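Local coordinates for protein L-glyceraldehyde 3-phosphate reductase (Clostridium beijerinckii, PDB 6HG6) that probably reduces aldehydes such as furfural with NADPH as an aldo-keto reductase of the shaker potassium channel beta subunit family, at residues A[40-45]-A[77-82]. Residues are numbered along the deposited sequence; the frame is centred on the assembly and turned at random.
Sequences ADYNNM and FGRILR. With EDO (1,2-ethanediol), chain E.
The guanidinium of R79 lies flat over one face of the Y42 ring, the two planes only 6° apart, in a cation-pi stack with R79 CZ 3.7 Å from the ring centroid. Both side chains leave their helices with CG anti to the backbone N (chi1 -174° in each), and the R79 chain stays extended from CG to NE, laying its CD over Y42 CE1 and CZ and the guanidinium farther across the same face, with NH1 above CG. Y42 OH closes on the start of the same side chain, 3.2 Å from R79 CG.

Apolar contacts lie deeper. I80 CG1 meets the ring obliquely, 3.7 Å from Y42 CE1, while I80 CD1 packs 4.0 Å from M45 CB. These contacts join the first turn of helix 42-54 to helix 72-85, the first two helices to follow strands of the eight-stranded TIM barrel, on its outer layer; M45 is about 12 Å from the bound NADPH, side chain to cofactor.

Within 40-45 itself, D41 is the N-cap of helix 42-54, its OD2 accepting from N44 N at 2.9 Å on the anti side of the carboxylate. A 1,2-ethanediol, probably from the crystallisation liquor, sits beside the stack, with its O1 3.2 Å from R79 NH1 at the guanidinium edge.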
loop_
_atom_site.group_PDB
_atom_site.type_symbol
_atom_site.label_atom_id
_atom_site.label_comp_id
_atom_site.label_asym_id
_atom_site.label_seq_id
_atom_site.Cartn_x
_atom_site.Cartn_y
_atom_site.Cartn_z
ATOM N N ALA A 40 -1.101 -12.666 16.300
ATOM C CA ALA A 40 -2.446 -12.175 15.918
ATOM C C ALA A 40 -3.494 -13.281 16.113
ATOM O O ALA A 40 -3.178 -14.465 16.065
ATOM C CB ALA A 40 -2.430 -11.658 14.505
ATOM N N ASP A 41 -4.713 -12.878 16.414
ATOM C CA ASP A 41 -5.853 -13.798 16.577
ATOM C C ASP A 41 -6.379 -14.118 15.173
ATOM O O ASP A 41 -6.698 -13.169 14.423
ATOM C CB ASP A 41 -6.950 -13.135 17.395
ATOM C CG ASP A 41 -8.184 -14.006 17.500
ATOM O OD1 ASP A 41 -8.136 -15.035 18.250
ATOM O OD2 ASP A 41 -9.184 -13.656 16.840
ATOM N N TYR A 42 -6.515 -15.393 14.851
ATOM C CA TYR A 42 -6.924 -15.843 13.501
ATOM C C TYR A 42 -8.349 -15.374 13.148
ATOM O O TYR A 42 -8.567 -14.938 11.999
ATOM C CB TYR A 42 -6.766 -17.352 13.376
ATOM C CG TYR A 42 -7.047 -17.794 11.969
ATOM C CD1 TYR A 42 -6.228 -17.385 10.937
ATOM C CD2 TYR A 42 -8.165 -18.548 11.668
ATOM C CE1 TYR A 42 -6.483 -17.759 9.630
ATOM C CE2 TYR A 42 -8.443 -18.925 10.367
ATOM C CZ TYR A 42 -7.596 -18.531 9.346
ATOM O OH TYR A 42 -7.852 -18.891 8.048
ATOM N N ASN A 43 -9.302 -15.516 14.059
ATOM C CA ASN A 43 -10.699 -15.045 13.818
ATOM C C ASN A 43 -10.716 -13.530 13.546
ATOM O O ASN A 43 -11.469 -13.122 12.636
ATOM C CB ASN A 43 -11.659 -15.506 14.907
ATOM C CG ASN A 43 -11.909 -17.003 14.852
ATOM O OD1 ASN A 43 -12.109 -17.645 15.885
ATOM N ND2 ASN A 43 -11.892 -17.585 13.666
ATOM N N ASN A 44 -9.885 -12.724 14.222
ATOM C CA ASN A 44 -9.839 -11.263 13.963
ATOM C C ASN A 44 -9.253 -11.013 12.567
ATOM O O ASN A 44 -9.782 -10.151 11.872
ATOM C CB ASN A 44 -9.052 -10.464 14.993
ATOM C CG ASN A 44 -9.293 -8.976 14.835
ATOM O OD1 ASN A 44 -10.420 -8.486 14.975
ATOM N ND2 ASN A 44 -8.246 -8.233 14.517
ATOM N N MET A 45 -8.181 -11.712 12.176
ATOM C CA MET A 45 -7.562 -11.496 10.843
ATOM C C MET A 45 -8.590 -11.809 9.758
ATOM O O MET A 45 -8.669 -11.038 8.795
ATOM C CB MET A 45 -6.354 -12.407 10.621
ATOM C CG MET A 45 -5.237 -12.098 11.572
ATOM S SD MET A 45 -3.785 -13.117 11.175
ATOM C CE MET A 45 -3.951 -14.443 12.353
ATOM N N PHE A 77 -2.417 -15.163 5.697
ATOM C CA PHE A 77 -3.247 -14.806 4.526
ATOM C C PHE A 77 -3.439 -16.066 3.666
ATOM O O PHE A 77 -4.541 -16.307 3.150
ATOM C CB PHE A 77 -2.617 -13.675 3.729
ATOM C CG PHE A 77 -3.585 -13.112 2.724
ATOM C CD1 PHE A 77 -4.741 -12.488 3.158
ATOM C CD2 PHE A 77 -3.337 -13.203 1.375
ATOM C CE1 PHE A 77 -5.629 -11.937 2.257
ATOM C CE2 PHE A 77 -4.238 -12.650 0.470
ATOM C CZ PHE A 77 -5.382 -12.042 0.911
ATOM N N GLY A 78 -2.407 -16.908 3.597
ATOM C CA GLY A 78 -2.511 -18.178 2.861
ATOM C C GLY A 78 -3.618 -19.037 3.440
ATOM O O GLY A 78 -4.360 -19.672 2.692
ATOM N N ARG A 79 -3.722 -19.090 4.762
ATOM C CA ARG A 79 -4.766 -19.868 5.442
ATOM C C ARG A 79 -6.134 -19.228 5.183
ATOM O O ARG A 79 -7.114 -19.964 5.005
ATOM C CB ARG A 79 -4.478 -19.972 6.933
ATOM C CG ARG A 79 -5.436 -20.885 7.661
ATOM C CD ARG A 79 -5.030 -20.917 9.137
ATOM N NE ARG A 79 -6.007 -21.626 9.925
ATOM C CZ ARG A 79 -6.069 -21.566 11.261
ATOM N NH1 ARG A 79 -5.214 -20.807 11.941
ATOM N NH2 ARG A 79 -7.012 -22.242 11.896
ATOM N N ILE A 80 -6.223 -17.907 5.195
ATOM C CA ILE A 80 -7.524 -17.242 4.948
ATOM C C ILE A 80 -7.967 -17.547 3.498
ATOM O O ILE A 80 -9.183 -17.826 3.268
ATOM C CB ILE A 80 -7.366 -15.752 5.253
ATOM C CG1 ILE A 80 -7.139 -15.547 6.760
ATOM C CG2 ILE A 80 -8.605 -14.994 4.751
ATOM C CD1 ILE A 80 -6.612 -14.190 7.097
ATOM N N LEU A 81 -7.023 -17.536 2.576
ATOM C CA LEU A 81 -7.300 -17.892 1.158
ATOM C C LEU A 81 -7.800 -19.327 1.081
ATOM O O LEU A 81 -8.931 -19.546 0.606
ATOM C CB LEU A 81 -6.049 -17.716 0.302
ATOM C CG LEU A 81 -5.727 -16.277 -0.019
ATOM C CD1 LEU A 81 -4.294 -16.175 -0.492
ATOM C CD2 LEU A 81 -6.717 -15.726 -1.043
ATOM N N ARG A 82 -7.064 -20.256 1.667
ATOM C CA ARG A 82 -7.421 -21.689 1.608
ATOM C C ARG A 82 -8.813 -21.895 2.212
ATOM O O ARG A 82 -9.600 -22.686 1.671
ATOM C CB ARG A 82 -6.306 -22.453 2.337
ATOM C CG ARG A 82 -6.456 -23.954 2.488
ATOM C CD ARG A 82 -5.101 -24.611 2.788
ATOM N NE ARG A 82 -4.224 -23.904 3.738
ATOM C CZ ARG A 82 -3.121 -23.174 3.431
ATOM N NH1 ARG A 82 -2.451 -22.573 4.399
ATOM N NH2 ARG A 82 -2.679 -23.027 2.185
HETATM C C1 EDO E . -3.042 -17.609 13.874
HETATM O O1 EDO E . -3.202 -18.386 12.699
HETATM C C2 EDO E . -1.625 -17.381 14.245
HETATM O O2 EDO E . -1.145 -16.070 13.985
#